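PDB 3LET: protein adenylyltransferase VopS from Vibrio parahaemolyticus, which transfers AMP from ATP onto a threonine of host Rho GTPases RhoA, Rac and Cdc42, blocking their effector binding and so inhibiting actin assembly in infected cells. Local coordinates for residues A68-M73 against L94-V99; T76-N81 against Q119-F124; S192-Y197 against Y289-L294; H266-V271 against N308-I313. All coordinates share one frame; numbering follows the deposited sequence.

Interaction 1 (A68-M73 against L94-V99); sequences AMTEVM and LAVRVV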
loop_
_atom_site.group_PDB
_atom_site.type_symbol
_atom_site.label_atom_id
_atom_site.label_comp_id
_atom_site.label_asym_id
_atom_site.label_seq_id
_atom_site.Cartn_x
_atom_site.Cartn_y
_atom_site.Cartn_z
ATOM N N ALA A 68 7.199 9.921 -20.223
ATOM C CA ALA A 68 7.992 11.118 -19.911
ATOM C C ALA A 68 7.428 11.815 -18.670
ATOM O O ALA A 68 8.183 12.260 -17.786
ATOM C CB ALA A 68 8.011 12.120 -21.104
ATOM N N MET A 69 6.105 11.903 -18.585
ATOM C CA MET A 69 5.475 12.453 -17.365
ATOM C C MET A 69 5.828 11.663 -16.119
ATOM O O MET A 69 6.112 12.241 -15.047
ATOM C CB MET A 69 3.978 12.448 -17.530
ATOM C CG MET A 69 3.640 13.393 -18.640
ATOM S SD MET A 69 3.317 14.918 -17.858
ATOM C CE MET A 69 1.545 14.680 -17.970
ATOM N N THR A 70 5.831 10.347 -16.253
ATOM C CA THR A 70 6.176 9.488 -15.113
ATOM C C THR A 70 7.598 9.765 -14.658
ATOM O O THR A 70 7.863 9.926 -13.459
ATOM C CB THR A 70 6.058 8.002 -15.485
ATOM O OG1 THR A 70 4.702 7.722 -15.821
ATOM C CG2 THR A 70 6.472 7.084 -14.288
ATOM N N GLU A 71 8.530 9.794 -15.603
ATOM C CA GLU A 71 9.942 10.082 -15.285
ATOM C C GLU A 71 10.096 11.453 -14.636
ATOM O O GLU A 71 10.800 11.588 -13.655
ATOM C CB GLU A 71 10.815 10.014 -16.543
ATOM C CG GLU A 71 10.953 8.560 -17.012
ATOM C CD GLU A 71 11.541 8.449 -18.395
ATOM O OE1 GLU A 71 12.130 9.429 -18.863
ATOM O OE2 GLU A 71 11.408 7.367 -18.994
ATOM N N VAL A 72 9.426 12.470 -15.164
ATOM C CA VAL A 72 9.518 13.789 -14.532
ATOM C C VAL A 72 9.005 13.672 -13.097
ATOM O O VAL A 72 9.616 14.197 -12.161
ATOM C CB VAL A 72 8.701 14.851 -15.276
ATOM C CG1 VAL A 72 8.642 16.142 -14.457
ATOM C CG2 VAL A 72 9.337 15.123 -16.640
ATOM N N MET A 73 7.870 13.011 -12.930
ATOM C CA MET A 73 7.230 12.985 -11.610
ATOM C C MET A 73 8.119 12.258 -10.584
ATOM O O MET A 73 8.160 12.625 -9.415
ATOM C CB MET A 73 5.857 12.308 -11.685
ATOM C CG MET A 73 4.744 13.193 -12.257
ATOM S SD MET A 73 4.691 14.888 -11.595
ATOM C CE MET A 73 4.269 14.615 -9.885
ATOM N N LEU A 94 2.582 3.932 -8.534
ATOM C CA LEU A 94 1.686 5.009 -8.158
ATOM C C LEU A 94 1.801 6.134 -9.179
ATOM O O LEU A 94 0.823 6.711 -9.589
ATOM C CB LEU A 94 2.049 5.561 -6.745
ATOM C CG LEU A 94 1.156 6.718 -6.279
ATOM C CD1 LEU A 94 -0.323 6.379 -6.376
ATOM C CD2 LEU A 94 1.501 7.111 -4.831
ATOM N N ALA A 95 3.026 6.466 -9.536
ATOM C CA ALA A 95 3.279 7.587 -10.441
ATOM C C ALA A 95 2.545 7.338 -11.776
ATOM O O ALA A 95 1.911 8.234 -12.339
ATOM C CB ALA A 95 4.789 7.728 -10.659
ATOM N N VAL A 96 2.633 6.112 -12.280
ATOM C CA VAL A 96 1.947 5.761 -13.532
ATOM C C VAL A 96 0.451 5.969 -13.450
ATOM O O VAL A 96 -0.165 6.480 -14.402
ATOM C CB VAL A 96 2.199 4.278 -13.911
ATOM C CG1 VAL A 96 1.365 3.900 -15.122
ATOM C CG2 VAL A 96 3.692 4.076 -14.185
ATOM N N ARG A 97 -0.158 5.574 -12.321
ATOM C CA ARG A 97 -1.623 5.716 -12.179
ATOM C C ARG A 97 -2.059 7.175 -12.031
ATOM O O ARG A 97 -3.108 7.570 -12.556
ATOM C CB ARG A 97 -2.142 4.922 -10.959
ATOM C CG ARG A 97 -1.962 3.430 -11.071
ATOM C CD ARG A 97 -2.479 2.888 -12.392
ATOM N NE ARG A 97 -3.938 2.897 -12.465
ATOM C CZ ARG A 97 -4.718 1.842 -12.235
ATOM N NH1 ARG A 97 -4.191 0.670 -11.901
ATOM N NH2 ARG A 97 -6.035 1.964 -12.340
ATOM N N VAL A 98 -1.260 7.979 -11.327
ATOM C CA VAL A 98 -1.563 9.396 -11.164
ATOM C C VAL A 98 -1.443 10.087 -12.519
ATOM O O VAL A 98 -2.283 10.910 -12.885
ATOM C CB VAL A 98 -0.639 10.016 -10.089
ATOM C CG1 VAL A 98 -0.622 11.555 -10.139
ATOM C CG2 VAL A 98 -1.111 9.521 -8.683
ATOM N N VAL A 99 -0.413 9.729 -13.274
ATOM C CA VAL A 99 -0.227 10.313 -14.629
ATOM C C VAL A 99 -1.390 9.942 -15.537
ATOM O O VAL A 99 -1.901 10.768 -16.309
ATOM C CB VAL A 99 1.085 9.821 -15.278
ATOM C CG1 VAL A 99 1.108 10.151 -16.817
ATOM C CG2 VAL A 99 2.247 10.466 -14.596
#
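Met69, Thr70 and Met73 of helix 58-75 pack against Ala95, Val96 and Val99 of helix 88-102 in a buried, largely apolar helix crossing within the region assigned to the VopS N-terminal family. The short axes pass 9.1 Å apart at 124°, and Thr70 and Ala95 mark the nearest backbone approach, with their CA atoms 5.8 Å apart.

Val99 supplies both of its methyls. Val99 CG1 reaches Met69 CB at 3.7 Å. Val99 CG2 lies by Thr70 OG1 at 3.9 Å and also faces Met69 CB and, more distantly, Met73 CG. The Thr70 side chain runs across Val99 at roughly a right angle.

Thr70 divides its branches between two tasks. Thr70 CG2, anti to the backbone N, enters the recess between Ala95 and Val96, 4.1 Å from Ala95 CB and equally far from Val96 CG2. Thr70 OG1 lies beside the backbone N, its chi1 of -63° turning it back along its own helix, where it hydrogen-bonds Glu66 O. The hydroxyl can therefore sit among valine carbons with its polar need met by the preceding turn.

This is packing of an all-helical bundle: Met69 and Met73 stand one turn apart on one helix, Ala95 and Val99 one turn apart on the other, and each pair turns its CB atoms inward. The small CB of Ala95 permits the close backbone approach there. Beyond the pair, Met120 of helix 113-139 covers Met69 and Met73, and Leu43 of helix 39-45 touches Met69 as well.

Interaction 2 (T76-N81 against Q119-F124); sequences TDSGKN and QMQAVF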
loop_
_atom_site.group_PDB
_atom_site.type_symbol
_atom_site.label_atom_id
_atom_site.label_comp_id
_atom_site.label_asym_id
_atom_site.label_seq_id
_atom_site.Cartn_x
_atom_site.Cartn_y
_atom_site.Cartn_z
ATOM N N THR A 76 10.630 14.673 -9.009
ATOM C CA THR A 76 10.180 15.858 -8.240
ATOM C C THR A 76 10.465 15.651 -6.755
ATOM O O THR A 76 10.681 14.516 -6.302
ATOM C CB THR A 76 8.667 16.129 -8.402
ATOM O OG1 THR A 76 7.922 15.005 -7.933
ATOM C CG2 THR A 76 8.300 16.387 -9.886
ATOM N N ASP A 77 10.462 16.736 -5.986
ATOM C CA ASP A 77 10.651 16.605 -4.553
ATOM C C ASP A 77 9.620 15.639 -3.952
ATOM O O ASP A 77 9.976 14.770 -3.139
ATOM C CB ASP A 77 10.542 17.971 -3.877
ATOM C CG ASP A 77 11.807 18.793 -4.033
ATOM O OD1 ASP A 77 12.718 18.342 -4.773
ATOM O OD2 ASP A 77 11.894 19.876 -3.409
ATOM N N SER A 78 8.345 15.778 -4.308
ATOM C CA SER A 78 7.336 14.870 -3.721
ATOM C C SER A 78 7.530 13.437 -4.202
ATOM O O SER A 78 7.315 12.494 -3.454
ATOM C CB SER A 78 5.899 15.331 -4.004
ATOM O OG SER A 78 5.676 15.491 -5.384
ATOM N N GLY A 79 7.984 13.263 -5.440
ATOM C CA GLY A 79 8.250 11.923 -5.923
ATOM C C GLY A 79 9.379 11.271 -5.137
ATOM O O GLY A 79 9.330 10.085 -4.816
ATOM N N LYS A 80 10.416 12.037 -4.819
ATOM C CA LYS A 80 11.484 11.514 -3.966
ATOM C C LYS A 80 11.009 11.255 -2.534
ATOM O O LYS A 80 11.447 10.302 -1.914
ATOM C CB LYS A 80 12.658 12.498 -3.959
ATOM C CG LYS A 80 13.391 12.509 -5.316
ATOM C CD LYS A 80 14.489 13.578 -5.292
ATOM C CE LYS A 80 15.212 13.668 -6.616
ATOM N NZ LYS A 80 16.030 14.945 -6.624
ATOM N N ASN A 81 10.119 12.097 -2.025
ATOM C CA ASN A 81 9.561 11.891 -0.686
ATOM C C ASN A 81 8.803 10.544 -0.640
ATOM O O ASN A 81 8.915 9.814 0.321
ATOM C CB ASN A 81 8.602 13.017 -0.314
ATOM C CG ASN A 81 9.296 14.347 -0.098
ATOM O OD1 ASN A 81 10.511 14.407 0.101
ATOM N ND2 ASN A 81 8.517 15.431 -0.129
ATOM N N GLN A 119 0.165 20.182 -10.947
ATOM C CA GLN A 119 -1.010 19.593 -10.324
ATOM C C GLN A 119 -0.690 18.230 -9.735
ATOM O O GLN A 119 -1.149 17.905 -8.648
ATOM C CB GLN A 119 -2.163 19.476 -11.320
ATOM C CG GLN A 119 -2.707 20.843 -11.739
ATOM C CD GLN A 119 -3.646 20.770 -12.916
ATOM O OE1 GLN A 119 -3.413 20.024 -13.863
ATOM N NE2 GLN A 119 -4.716 21.555 -12.868
ATOM N N MET A 120 0.085 17.432 -10.458
ATOM C CA MET A 120 0.433 16.101 -9.969
ATOM C C MET A 120 1.384 16.152 -8.766
ATOM O O MET A 120 1.365 15.267 -7.909
ATOM C CB MET A 120 0.982 15.241 -11.096
ATOM C CG MET A 120 -0.123 14.843 -12.064
ATOM S SD MET A 120 0.413 13.723 -13.343
ATOM C CE MET A 120 1.706 14.669 -14.126
ATOM N N GLN A 121 2.223 17.176 -8.677
ATOM C CA GLN A 121 3.023 17.325 -7.456
ATOM C C GLN A 121 2.134 17.615 -6.268
ATOM O O GLN A 121 2.434 17.176 -5.150
ATOM C CB GLN A 121 4.078 18.425 -7.601
ATOM C CG GLN A 121 5.219 17.997 -8.513
ATOM C CD GLN A 121 6.239 19.092 -8.729
ATOM O OE1 GLN A 121 7.168 19.276 -7.930
ATOM N NE2 GLN A 121 6.061 19.845 -9.801
ATOM N N ALA A 122 1.048 18.359 -6.468
ATOM C CA ALA A 122 0.120 18.559 -5.351
ATOM C C ALA A 122 -0.569 17.238 -4.970
ATOM O O ALA A 122 -0.781 16.964 -3.790
ATOM C CB ALA A 122 -0.917 19.661 -5.684
ATOM N N VAL A 123 -0.901 16.401 -5.957
ATOM C CA VAL A 123 -1.509 15.106 -5.658
ATOM C C VAL A 123 -0.520 14.270 -4.839
ATOM O O VAL A 123 -0.888 13.720 -3.822
ATOM C CB VAL A 123 -1.914 14.341 -6.943
ATOM C CG1 VAL A 123 -2.293 12.884 -6.619
ATOM C CG2 VAL A 123 -3.070 15.069 -7.656
ATOM N N PHE A 124 0.735 14.215 -5.266
ATOM C CA PHE A 124 1.785 13.459 -4.536
ATOM C C PHE A 124 1.970 14.021 -3.127
ATOM O O PHE A 124 2.114 13.260 -2.154
ATOM C CB PHE A 124 3.146 13.576 -5.255
ATOM C CG PHE A 124 3.389 12.553 -6.347
ATOM C CD1 PHE A 124 2.368 11.768 -6.849
ATOM C CD2 PHE A 124 4.664 12.399 -6.875
ATOM C CE1 PHE A 124 2.600 10.854 -7.845
ATOM C CE2 PHE A 124 4.901 11.489 -7.891
ATOM C CZ PHE A 124 3.858 10.720 -8.378
HETATM O O HOH W 1 10.053 19.277 -7.425
HETATM O O HOH W 2 7.048 18.059 -5.569
#
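Thr76 and Gln121 meet by direct packing of carbon and amide. Thr76 CG2 lies against Gln121 CD at 3.6 Å, and Thr76 CB approaches Gln121 OE1 at 3.5 Å. Beyond CG the glutamine chain is extended, which carries its amide from helix 113-139 over to the start of helix 77-86.

Hydrogen bonds gather round that helix start. Thr76 is the N-cap: with chi1 at 60°, OG1 lies between the backbone N and the carbonyl carbon and accepts from Gly79 N at 3.0 Å, while it also bonds Met73 O at the end of the preceding helix. The Ser78 OG bond to the same oxygen is weak. Gln121 reaches the same first turn through two waters. One takes the Asp77 N-H and donates to Gln121 OE1 at 2.9 Å; the other takes the Ser78 N-H and donates to Gln121 OE1 at 2.7 Å. One side-chain carbonyl thus serves two first-turn amides, and the helix end would probably polarise it further.

Van der Waals contact with Phe124 completes the set. Ser78 OG sits 3.2 Å from Phe124 CB, and Gly79 N faces the edge of the ring near its plane, 3.7 Å from Phe124 CD2. Phe124 CE2 reaches Gly79 CA at 3.9 Å.

The axes of 77-81 and 119-124 run nearly parallel, 28° apart. Asn81 continues the contact onto Val128 further along helix 113-139, while Met120 and Gln121 touch Met73 of helix 58-75 and Met120 also packs on helix 88-102.

Interaction 3 (S192-Y197 against Y289-L294); sequences SLLKEY and YAIAEL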
loop_
_atom_site.group_PDB
_atom_site.type_symbol
_atom_site.label_atom_id
_atom_site.label_comp_id
_atom_site.label_asym_id
_atom_site.label_seq_id
_atom_site.Cartn_x
_atom_site.Cartn_y
_atom_site.Cartn_z
ATOM N N SER A 192 -8.757 -23.078 9.819
ATOM C CA SER A 192 -7.702 -23.866 9.159
ATOM C C SER A 192 -6.451 -23.034 8.893
ATOM O O SER A 192 -5.337 -23.516 9.106
ATOM C CB SER A 192 -8.168 -24.446 7.817
ATOM O OG SER A 192 -9.406 -25.123 7.954
ATOM N N LEU A 193 -6.633 -21.805 8.415
ATOM C CA LEU A 193 -5.487 -20.954 8.086
ATOM C C LEU A 193 -4.719 -20.601 9.345
ATOM O O LEU A 193 -3.497 -20.527 9.349
ATOM C CB LEU A 193 -5.909 -19.676 7.335
ATOM C CG LEU A 193 -6.284 -19.874 5.855
ATOM C CD1 LEU A 193 -6.919 -18.609 5.265
ATOM C CD2 LEU A 193 -5.059 -20.283 5.033
ATOM N N LEU A 194 -5.432 -20.396 10.435
ATOM C CA LEU A 194 -4.765 -20.007 11.660
ATOM C C LEU A 194 -3.885 -21.174 12.154
ATOM O O LEU A 194 -2.723 -20.980 12.560
ATOM C CB LEU A 194 -5.794 -19.648 12.720
ATOM C CG LEU A 194 -5.214 -19.251 14.074
ATOM C CD1 LEU A 194 -4.259 -18.061 13.990
ATOM C CD2 LEU A 194 -6.390 -18.932 15.006
ATOM N N LYS A 195 -4.430 -22.379 12.132
ATOM C CA LYS A 195 -3.648 -23.543 12.551
ATOM C C LYS A 195 -2.446 -23.724 11.653
ATOM O O LYS A 195 -1.335 -24.039 12.104
ATOM C CB LYS A 195 -4.505 -24.815 12.495
ATOM C CG LYS A 195 -5.632 -24.825 13.532
ATOM C CD LYS A 195 -6.331 -26.189 13.507
ATOM C CE LYS A 195 -7.747 -26.120 14.013
ATOM N NZ LYS A 195 -7.801 -25.898 15.472
ATOM N N GLU A 196 -2.691 -23.568 10.361
ATOM C CA GLU A 196 -1.626 -23.706 9.370
ATOM C C GLU A 196 -0.464 -22.714 9.594
ATOM O O GLU A 196 0.700 -23.112 9.637
ATOM C CB GLU A 196 -2.216 -23.545 7.964
ATOM C CG GLU A 196 -1.187 -23.756 6.855
ATOM C CD GLU A 196 -1.797 -23.660 5.460
ATOM O OE1 GLU A 196 -3.029 -23.798 5.317
ATOM O OE2 GLU A 196 -1.040 -23.460 4.498
ATOM N N TYR A 197 -0.765 -21.422 9.733
ATOM C CA TYR A 197 0.304 -20.445 9.972
ATOM C C TYR A 197 0.867 -20.484 11.400
ATOM O O TYR A 197 1.967 -20.010 11.666
ATOM C CB TYR A 197 -0.160 -19.026 9.610
ATOM C CG TYR A 197 -0.076 -18.823 8.110
ATOM C CD1 TYR A 197 -0.964 -19.473 7.256
ATOM C CD2 TYR A 197 0.921 -18.037 7.549
ATOM C CE1 TYR A 197 -0.876 -19.320 5.875
ATOM C CE2 TYR A 197 1.016 -17.864 6.157
ATOM C CZ TYR A 197 0.107 -18.505 5.330
ATOM O OH TYR A 197 0.185 -18.353 3.954
ATOM N N TYR A 289 -2.238 -10.753 14.278
ATOM C CA TYR A 289 -2.121 -10.592 15.728
ATOM C C TYR A 289 -2.172 -11.979 16.369
ATOM O O TYR A 289 -1.321 -12.304 17.212
ATOM C CB TYR A 289 -3.281 -9.742 16.264
ATOM C CG TYR A 289 -3.309 -9.671 17.792
ATOM C CD1 TYR A 289 -2.438 -8.816 18.481
ATOM C CD2 TYR A 289 -4.208 -10.450 18.527
ATOM C CE1 TYR A 289 -2.456 -8.724 19.873
ATOM C CE2 TYR A 289 -4.230 -10.379 19.953
ATOM C CZ TYR A 289 -3.362 -9.518 20.601
ATOM O OH TYR A 289 -3.380 -9.468 21.988
ATOM N N ALA A 290 -3.180 -12.773 15.987
ATOM C CA ALA A 290 -3.358 -14.122 16.547
ATOM C C ALA A 290 -2.173 -15.020 16.239
ATOM O O ALA A 290 -1.721 -15.759 17.097
ATOM C CB ALA A 290 -4.639 -14.778 16.034
ATOM N N ILE A 291 -1.677 -15.002 15.010
ATOM C CA ILE A 291 -0.540 -15.851 14.692
ATOM C C ILE A 291 0.657 -15.451 15.541
ATOM O O ILE A 291 1.348 -16.313 16.086
ATOM C CB ILE A 291 -0.160 -15.749 13.215
ATOM C CG1 ILE A 291 -1.295 -16.302 12.338
ATOM C CG2 ILE A 291 1.155 -16.490 12.934
ATOM C CD1 ILE A 291 -1.127 -15.875 10.843
ATOM N N ALA A 292 0.917 -14.149 15.644
ATOM C CA ALA A 292 2.052 -13.680 16.460
ATOM C C ALA A 292 1.878 -14.147 17.909
ATOM O O ALA A 292 2.820 -14.616 18.553
ATOM C CB ALA A 292 2.193 -12.140 16.405
ATOM N N GLU A 293 0.660 -14.043 18.412
ATOM C CA GLU A 293 0.396 -14.440 19.799
ATOM C C GLU A 293 0.662 -15.926 19.990
ATOM O O GLU A 293 1.249 -16.346 21.004
ATOM C CB GLU A 293 -1.055 -14.167 20.168
ATOM C CG GLU A 293 -1.379 -12.707 20.384
ATOM C CD GLU A 293 -0.810 -12.210 21.702
ATOM O OE1 GLU A 293 -1.402 -12.512 22.762
ATOM O OE2 GLU A 293 0.230 -11.535 21.672
ATOM N N LEU A 294 0.195 -16.726 19.037
ATOM C CA LEU A 294 0.266 -18.182 19.192
ATOM C C LEU A 294 1.722 -18.611 19.114
ATOM O O LEU A 294 2.160 -19.478 19.869
ATOM C CB LEU A 294 -0.585 -18.901 18.143
ATOM C CG LEU A 294 -2.092 -18.700 18.291
ATOM C CD1 LEU A 294 -2.827 -19.388 17.167
ATOM C CD2 LEU A 294 -2.617 -19.214 19.659
#
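Leu194 of helix 184-199 is a knob in a hole on helix 281-295, whose start in this Fic (Fido) fold holds Asn281 and Gly282 and which also carries Arg286, all probable ATP-binding residues. Met287, Ala290, Ile291 and Leu294, spaced as i, i+3, i+4 and i+7, line the hollow. Leu194 CG is anti to the backbone N (chi1 179°), which swings CG toward the facing helix. Leu194 CD1 then settles 3.9 Å from Ala290 CB, 3.8 Å from Ile291 CG1 and 3.7 Å from Leu294 CD1. The leucine crosses Leu294 at about a right angle and slides past Ile291 in the opposite direction.

A second bump comes from the other side: Ile291 CD1 pushes up to Tyr197 CB at 3.5 Å, near the root of a ring whose far end leads away. The short axes cross at -40°, 9.8 Å apart. Leu213 of helix 207-217 touches both Tyr197 and Ile291, and Ala172 of helix 168-179 backs Leu194. At the margin, Ile291 CG2 rests 3.8 Å from Tyr197 O, the carbonyl that Arg295 NH2 takes as a hydrogen-bond acceptor.

Interaction 4 (H266-V271 against N308-I313); sequences HLFAGV and NSLHGI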
loop_
_atom_site.group_PDB
_atom_site.type_symbol
_atom_site.label_atom_id
_atom_site.label_comp_id
_atom_site.label_asym_id
_atom_site.label_seq_id
_atom_site.Cartn_x
_atom_site.Cartn_y
_atom_site.Cartn_z
ATOM N N HIS A 266 1.885 -4.727 16.777
ATOM C CA HIS A 266 2.511 -3.911 15.737
ATOM C C HIS A 266 2.056 -4.360 14.357
ATOM O O HIS A 266 1.892 -3.541 13.463
ATOM C CB HIS A 266 4.034 -3.989 15.819
ATOM C CG HIS A 266 4.605 -3.223 16.968
ATOM N ND1 HIS A 266 4.847 -1.869 16.901
ATOM C CD2 HIS A 266 4.962 -3.611 18.217
ATOM C CE1 HIS A 266 5.341 -1.454 18.057
ATOM N NE2 HIS A 266 5.426 -2.490 18.873
ATOM N N LEU A 267 1.850 -5.659 14.175
ATOM C CA LEU A 267 1.328 -6.128 12.890
ATOM C C LEU A 267 -0.113 -5.698 12.665
ATOM O O LEU A 267 -0.476 -5.255 11.583
ATOM C CB LEU A 267 1.461 -7.650 12.786
ATOM C CG LEU A 267 2.940 -8.099 12.723
ATOM C CD1 LEU A 267 2.955 -9.629 12.754
ATOM C CD2 LEU A 267 3.655 -7.569 11.452
ATOM N N PHE A 268 -0.932 -5.839 13.692
ATOM C CA PHE A 268 -2.334 -5.405 13.647
ATOM C C PHE A 268 -2.408 -3.912 13.308
ATOM O O PHE A 268 -3.174 -3.489 12.435
ATOM C CB PHE A 268 -2.976 -5.683 15.028
ATOM C CG PHE A 268 -4.382 -5.149 15.171
ATOM C CD1 PHE A 268 -5.488 -5.990 14.990
ATOM C CD2 PHE A 268 -4.594 -3.811 15.505
ATOM C CE1 PHE A 268 -6.749 -5.524 15.108
ATOM C CE2 PHE A 268 -5.873 -3.330 15.639
ATOM C CZ PHE A 268 -6.964 -4.184 15.425
ATOM N N ALA A 269 -1.617 -3.100 14.006
ATOM C CA ALA A 269 -1.623 -1.652 13.792
ATOM C C ALA A 269 -1.196 -1.321 12.367
ATOM O O ALA A 269 -1.754 -0.430 11.721
ATOM C CB ALA A 269 -0.650 -0.950 14.799
ATOM N N GLY A 270 -0.156 -1.995 11.902
ATOM C CA GLY A 270 0.389 -1.716 10.583
ATOM C C GLY A 270 -0.566 -2.039 9.462
ATOM O O GLY A 270 -0.721 -1.264 8.503
ATOM N N VAL A 271 -1.183 -3.210 9.520
ATOM C CA VAL A 271 -2.095 -3.606 8.449
ATOM C C VAL A 271 -3.301 -2.676 8.393
ATOM O O VAL A 271 -3.684 -2.198 7.339
ATOM C CB VAL A 271 -2.639 -5.041 8.653
ATOM C CG1 VAL A 271 -3.700 -5.354 7.568
ATOM C CG2 VAL A 271 -1.500 -6.025 8.607
ATOM N N ASN A 308 -8.635 0.181 18.673
ATOM C CA ASN A 308 -8.729 1.548 18.193
ATOM C C ASN A 308 -7.466 2.337 18.496
ATOM O O ASN A 308 -6.993 3.092 17.653
ATOM C CB ASN A 308 -9.964 2.241 18.764
ATOM C CG ASN A 308 -11.245 1.664 18.206
ATOM O OD1 ASN A 308 -11.266 1.165 17.081
ATOM N ND2 ASN A 308 -12.312 1.705 18.993
ATOM N N SER A 309 -6.902 2.142 19.681
ATOM C CA SER A 309 -5.614 2.745 20.029
ATOM C C SER A 309 -4.466 2.300 19.148
ATOM O O SER A 309 -3.533 3.068 18.919
ATOM C CB SER A 309 -5.232 2.403 21.464
ATOM O OG SER A 309 -5.905 3.253 22.349
ATOM N N LEU A 310 -4.501 1.055 18.684
ATOM C CA LEU A 310 -3.405 0.549 17.854
ATOM C C LEU A 310 -3.483 1.092 16.441
ATOM O O LEU A 310 -2.490 1.613 15.920
ATOM C CB LEU A 310 -3.403 -1.001 17.810
ATOM C CG LEU A 310 -3.006 -1.622 19.148
ATOM C CD1 LEU A 310 -3.373 -3.106 19.136
ATOM C CD2 LEU A 310 -1.513 -1.444 19.471
ATOM N N HIS A 311 -4.635 0.961 15.796
ATOM C CA HIS A 311 -4.644 1.307 14.362
ATOM C C HIS A 311 -4.867 2.800 14.165
ATOM O O HIS A 311 -4.474 3.350 13.148
ATOM C CB HIS A 311 -5.643 0.474 13.545
ATOM C CG HIS A 311 -7.059 0.504 14.042
ATOM N ND1 HIS A 311 -7.797 1.660 14.127
ATOM C CD2 HIS A 311 -7.898 -0.506 14.382
ATOM C CE1 HIS A 311 -9.022 1.371 14.541
ATOM N NE2 HIS A 311 -9.108 0.063 14.702
ATOM N N GLY A 312 -5.446 3.448 15.165
ATOM C CA GLY A 312 -5.596 4.900 15.160
ATOM C C GLY A 312 -6.580 5.485 14.165
ATOM O O GLY A 312 -6.612 6.700 13.963
ATOM N N ILE A 313 -7.369 4.631 13.526
ATOM C CA ILE A 313 -8.315 5.070 12.517
ATOM C C ILE A 313 -9.551 5.625 13.211
ATOM O O ILE A 313 -10.100 4.990 14.096
ATOM C CB ILE A 313 -8.729 3.912 11.593
ATOM C CG1 ILE A 313 -7.489 3.256 10.966
ATOM C CG2 ILE A 313 -9.691 4.404 10.525
ATOM C CD1 ILE A 313 -6.533 4.252 10.312
#
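Phe268 and His311 are brought together by two different first torsions. In Phe268, CG is anti to the backbone N (chi1 174°), which carries the ring out from helix 260-274; in His311, CG stands between the backbone N and the carbonyl carbon (chi1 55°), at the last turn of helix 304-311. The rings meet rim to rim, centroids 5.9 Å apart and planes at 25°, with neither over the other's face. Phe268 CE2 comes within 3.7 Å of His311 CD2. Leu310 runs across the phenylalanine at about a right angle, its CB 3.8 Å from Phe268 CD2.

Small Ala269 allows the backbones to close in: its CA is 4.3 Å from His311 CA, and its CB lies 3.3 Å from Leu310 O. That carbonyl also accepts a hydrogen bond from His137 NE2. The contact belongs to the Fido domain, where Phe268 touches Arg286, a probable ATP-binding residue of helix 281-295.

Gly312, just past the helix, has positive phi and turns the chain so that Ile313 N donates to His311 ND1 at 3.1 Å, in the ring plane. Asn308 CA lies 3.6 Å above one face of the His311 ring, toward its rim. The turn thereby holds the imidazole with CD2 toward Phe268; an accepting ND1 is consistent with a neutral ring protonated on NE2.

Interactions 1 and 2 adjoin in the N-terminal family region, with centres 10 Å apart. Their segments alternate along the chain, linking helices 58-75, 77-86, 88-102 and 113-139. Met73 CE packs against Met120 C at 3.5 Å, joining the two into one core. Interactions 3 and 4 follow later in the chain and also alternate, through helices 184-199, 260-274, 281-295 and 304-311. Their centres are 18 Å apart, with Tyr289 CB and Phe268 CB in contact. The two pairs form separate clusters, their nearest atoms about 16 Å or more apart, yet helix 113-139 of interaction 2 carries His137 to Leu310 of interaction 4, tying the N-terminal helices to the AMP-transferring Fido domain.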